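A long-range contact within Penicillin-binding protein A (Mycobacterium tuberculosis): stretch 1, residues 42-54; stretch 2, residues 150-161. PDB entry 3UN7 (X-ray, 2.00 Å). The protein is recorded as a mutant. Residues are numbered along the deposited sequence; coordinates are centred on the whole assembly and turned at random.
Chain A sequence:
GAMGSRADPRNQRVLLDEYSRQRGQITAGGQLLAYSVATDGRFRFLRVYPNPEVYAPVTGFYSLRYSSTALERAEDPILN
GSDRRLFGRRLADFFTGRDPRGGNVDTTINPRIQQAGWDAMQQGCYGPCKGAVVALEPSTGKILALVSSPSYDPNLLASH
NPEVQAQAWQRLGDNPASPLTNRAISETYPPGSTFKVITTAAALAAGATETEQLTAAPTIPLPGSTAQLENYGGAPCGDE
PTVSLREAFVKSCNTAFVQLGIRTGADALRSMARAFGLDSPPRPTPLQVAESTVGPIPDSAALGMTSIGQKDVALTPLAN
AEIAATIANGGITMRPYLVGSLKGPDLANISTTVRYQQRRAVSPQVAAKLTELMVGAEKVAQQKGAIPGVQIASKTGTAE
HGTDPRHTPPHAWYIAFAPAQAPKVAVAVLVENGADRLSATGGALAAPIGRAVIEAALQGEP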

# COMPACT_ATOMS: atom_id res chain seq x y z
N ARG A 42 6.48 24.77 30.18
CA ARG A 42 5.52 25.89 30.07
C ARG A 42 4.25 25.39 29.38
O ARG A 42 3.14 25.59 29.86
N PHE A 43 4.44 24.71 28.25
CA PHE A 43 3.43 23.87 27.66
C PHE A 43 3.53 22.55 28.41
O PHE A 43 4.52 21.83 28.30
N ARG A 44 2.51 22.24 29.20
CA ARG A 44 2.60 21.19 30.20
C ARG A 44 2.73 19.79 29.62
O ARG A 44 3.51 18.96 30.10
N PHE A 45 1.92 19.51 28.60
CA PHE A 45 1.83 18.15 28.10
C PHE A 45 2.82 17.86 26.98
O PHE A 45 2.85 18.54 25.94
N LEU A 46 3.68 16.87 27.21
CA LEU A 46 4.62 16.47 26.16
C LEU A 46 4.10 15.25 25.41
O LEU A 46 3.71 14.27 26.03
N ARG A 47 4.12 15.31 24.08
CA ARG A 47 3.65 14.21 23.24
C ARG A 47 4.76 13.18 23.13
O ARG A 47 5.92 13.55 22.86
N VAL A 48 4.41 11.91 23.31
CA VAL A 48 5.38 10.81 23.29
C VAL A 48 4.96 9.74 22.28
O VAL A 48 3.79 9.38 22.21
N TYR A 49 5.93 9.24 21.51
CA TYR A 49 5.70 8.21 20.49
C TYR A 49 6.62 7.07 20.86
O TYR A 49 7.82 7.15 20.57
N PRO A 50 6.09 6.04 21.54
CA PRO A 50 6.96 4.98 22.10
C PRO A 50 7.57 3.99 21.10
O PRO A 50 8.54 3.32 21.45
N ASN A 51 7.02 3.88 19.89
CA ASN A 51 7.68 3.09 18.84
C ASN A 51 7.71 3.95 17.57
O ASN A 51 7.02 3.65 16.57
N PRO A 52 8.52 5.03 17.61
CA PRO A 52 8.24 6.21 16.78
C PRO A 52 8.40 6.01 15.27
O PRO A 52 7.49 6.35 14.52
N GLU A 53 9.52 5.44 14.82
CA GLU A 53 9.76 5.30 13.37
C GLU A 53 8.76 4.32 12.74
O GLU A 53 8.23 4.57 11.64
N VAL A 54 8.50 3.23 13.46
CA VAL A 54 7.58 2.21 12.98
C VAL A 54 6.19 2.76 12.68
O VAL A 54 5.65 2.50 11.60
N PRO A 150 12.63 4.85 4.38
CA PRO A 150 13.01 5.12 5.77
C PRO A 150 11.88 5.89 6.46
O PRO A 150 11.00 6.42 5.78
N SER A 151 11.91 5.93 7.79
CA SER A 151 10.93 6.72 8.53
C SER A 151 11.70 7.70 9.40
O SER A 151 12.90 7.87 9.23
N TYR A 152 11.02 8.36 10.33
CA TYR A 152 11.62 9.39 11.16
C TYR A 152 11.05 9.27 12.57
O TYR A 152 10.07 8.56 12.78
N ASP A 153 11.62 10.01 13.50
CA ASP A 153 11.18 9.95 14.89
C ASP A 153 10.31 11.17 15.23
O ASP A 153 10.83 12.26 15.42
N PRO A 154 8.97 10.99 15.31
CA PRO A 154 8.10 12.13 15.67
C PRO A 154 8.41 12.75 17.02
O PRO A 154 8.00 13.87 17.25
N ASN A 155 9.15 12.06 17.89
CA ASN A 155 9.55 12.64 19.19
C ASN A 155 10.39 13.88 19.00
O ASN A 155 10.36 14.79 19.84
N LEU A 156 11.14 13.93 17.91
CA LEU A 156 11.94 15.10 17.55
C LEU A 156 11.13 16.37 17.36
O LEU A 156 11.52 17.46 17.84
N LEU A 157 10.02 16.23 16.65
CA LEU A 157 9.13 17.35 16.35
C LEU A 157 8.18 17.67 17.51
O LEU A 157 7.65 18.77 17.59
N ALA A 158 8.04 16.73 18.44
CA ALA A 158 7.28 16.93 19.66
C ALA A 158 8.13 17.57 20.78
O ALA A 158 7.62 17.86 21.88
N SER A 159 9.40 17.84 20.50
CA SER A 159 10.24 18.53 21.47
C SER A 159 9.69 19.92 21.78
O SER A 159 9.14 20.59 20.91
N HIS A 160 9.82 20.35 23.02
CA HIS A 160 9.38 21.71 23.35
C HIS A 160 10.47 22.73 23.12
O HIS A 160 10.23 23.92 23.26
N ASN A 161 11.66 22.26 22.76
CA ASN A 161 12.75 23.15 22.39
C ASN A 161 12.63 23.57 20.93
O ASN A 161 12.65 22.73 20.02

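This contact illustrates how one carboxamide can knit a loop to a distant backbone while small apolar groups fill in around it. Asn155, with chi1 in m, bonds both backbone polar groups of Tyr49, N and O: Tyr49 N donates to Asn155 OD1 (3.0 Å), and Asn155 ND2 donates to Tyr49 O (2.8 Å). Asp153, chi1 in t, also binds the same residue, its OD1 accepting from Asn155 ND2 and from Asn155 N (both 2.8 Å), the latter an N-terminal helix cap. Water 1 extends the network, donating to Arg47 O (2.6 Å) and to Asn155 OD1 (2.8 Å).

Beside these bonds, the Tyr49 side chain (m) points toward stretch 2. Pro154 CB lies over one face of the Tyr49 ring, 3.6 Å from the Tyr49 ring centroid, a CH-pi contact, while Ala158 CB meets the ring edge at Tyr49 CE1 (3.9 Å). Pro52 CB packs on Pro154 CD at 3.5 Å.

The flanks are fastened differently. Ser151 (t) points inward, and its OG donates to Glu53 O (2.7 Å); water 2 donates to Glu53 OE1 (3.2 Å) and accepts from Ser151 N (2.9 Å). Farther along, His160 (m) directs its ring edge at the carbonyls of Phe43 and Phe45, and Leu46 CD1 approaches His160 CD2 at 3.6 Å.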

# COMPACT_ATOMS: atom_id res chain seq x y z
CB ARG A 42 6.18 27.07 29.31
CG ARG A 42 5.21 28.09 28.73
CD ARG A 42 5.94 29.23 27.98
NE ARG A 42 6.85 28.75 26.94
CZ ARG A 42 7.28 29.48 25.91
NH1 ARG A 42 6.89 30.75 25.76
NH2 ARG A 42 8.11 28.94 25.02
CB PHE A 43 3.71 23.68 26.17
CG PHE A 43 3.86 24.97 25.42
CD1 PHE A 43 5.12 25.49 25.15
CD2 PHE A 43 2.74 25.66 24.98
CE1 PHE A 43 5.27 26.69 24.43
CE2 PHE A 43 2.86 26.86 24.27
CZ PHE A 43 4.13 27.38 24.00
CB ARG A 44 1.37 21.24 31.08
CG ARG A 44 1.24 20.06 32.00
CD ARG A 44 1.73 20.43 33.38
NE ARG A 44 1.63 19.28 34.26
CZ ARG A 44 0.48 18.82 34.75
NH1 ARG A 44 0.49 17.76 35.54
NH2 ARG A 44 -0.68 19.41 34.44
CB PHE A 45 0.36 17.79 27.77
CG PHE A 45 -0.44 17.47 29.00
CD1 PHE A 45 -1.18 18.45 29.65
CD2 PHE A 45 -0.39 16.19 29.56
CE1 PHE A 45 -1.89 18.15 30.82
CE2 PHE A 45 -1.09 15.89 30.72
CZ PHE A 45 -1.84 16.87 31.35
CB LEU A 46 6.02 16.20 26.73
CG LEU A 46 7.05 15.64 25.74
CD1 LEU A 46 7.55 16.74 24.81
CD2 LEU A 46 8.21 14.99 26.50
CB ARG A 47 3.27 14.71 21.85
CG ARG A 47 2.37 13.79 21.05
CD ARG A 47 1.03 13.60 21.75
NE ARG A 47 0.03 12.91 20.95
CZ ARG A 47 -1.08 12.37 21.45
NH1 ARG A 47 -1.32 12.42 22.75
NH2 ARG A 47 -1.98 11.79 20.64
CB VAL A 48 5.56 10.20 24.71
CG1 VAL A 48 6.59 9.05 24.69
CG2 VAL A 48 6.02 11.27 25.69
CB TYR A 49 6.06 8.76 19.09
CG TYR A 49 5.24 9.98 18.73
CD1 TYR A 49 5.67 11.26 19.07
CD2 TYR A 49 4.00 9.85 18.10
CE1 TYR A 49 4.90 12.39 18.75
CE2 TYR A 49 3.22 10.96 17.80
CZ TYR A 49 3.67 12.22 18.13
OH TYR A 49 2.90 13.31 17.81
CB PRO A 50 6.05 4.26 23.11
CG PRO A 50 4.68 4.42 22.56
CD PRO A 50 4.67 5.81 21.89
CB ASN A 51 6.96 1.75 18.62
CG ASN A 51 7.82 0.73 17.90
OD1 ASN A 51 8.90 1.05 17.40
ND2 ASN A 51 7.36 -0.52 17.86
CB PRO A 52 9.21 7.27 17.31
CG PRO A 52 10.33 6.49 17.95
CD PRO A 52 9.77 5.17 18.38
CB GLU A 53 11.21 4.86 13.06
CG GLU A 53 12.27 5.86 13.52
CD GLU A 53 13.66 5.57 12.96
OE1 GLU A 53 13.82 4.64 12.14
OE2 GLU A 53 14.62 6.29 13.35
CB VAL A 54 7.46 1.04 13.97
CG1 VAL A 54 6.43 0.03 13.46
CG2 VAL A 54 8.82 0.37 14.17
CB PRO A 150 14.26 6.00 5.63
CG PRO A 150 14.11 6.67 4.28
CD PRO A 150 13.47 5.60 3.42
CB SER A 151 10.04 5.80 9.36
OG SER A 151 8.89 6.49 9.83
CB TYR A 152 11.32 10.78 10.60
CG TYR A 152 9.88 11.17 10.73
CD1 TYR A 152 9.45 12.00 11.78
CD2 TYR A 152 8.92 10.68 9.84
CE1 TYR A 152 8.11 12.32 11.93
CE2 TYR A 152 7.58 11.01 9.98
CZ TYR A 152 7.19 11.82 11.03
OH TYR A 152 5.86 12.16 11.16
CB ASP A 153 12.42 9.87 15.79
CG ASP A 153 12.08 9.83 17.26
OD1 ASP A 153 10.88 9.84 17.62
OD2 ASP A 153 13.03 9.75 18.07
CB PRO A 154 6.69 11.51 15.68
CG PRO A 154 6.81 10.36 14.71
CD PRO A 154 8.16 9.78 15.05
CB ASN A 155 10.30 11.62 20.06
CG ASN A 155 9.39 10.53 20.55
OD1 ASN A 155 8.48 10.79 21.35
ND2 ASN A 155 9.59 9.30 20.05
CB LEU A 156 12.72 14.81 16.27
CG LEU A 156 13.96 13.92 16.41
CD1 LEU A 156 14.55 13.56 15.01
CD2 LEU A 156 15.03 14.55 17.31
CB LEU A 157 8.40 17.10 15.01
CG LEU A 157 9.46 17.07 13.89
CD1 LEU A 157 8.88 16.81 12.51
CD2 LEU A 157 10.26 18.37 13.87
CB ALA A 158 6.68 15.60 20.12
CB SER A 159 11.66 18.66 20.96
OG SER A 159 12.43 19.43 21.87
CB HIS A 160 8.81 21.78 24.77
CG HIS A 160 7.50 21.06 24.91
ND1 HIS A 160 6.69 21.19 26.02
CD2 HIS A 160 6.86 20.21 24.06
CE1 HIS A 160 5.61 20.45 25.86
NE2 HIS A 160 5.69 19.84 24.68
CB ASN A 161 14.10 22.48 22.68
CG ASN A 161 15.29 23.41 22.44
OD1 ASN A 161 15.76 23.54 21.32
ND2 ASN A 161 15.79 24.05 23.50
O HOH W 1 8.43 12.94 23.10
O HOH W 2 14.36 4.88 9.01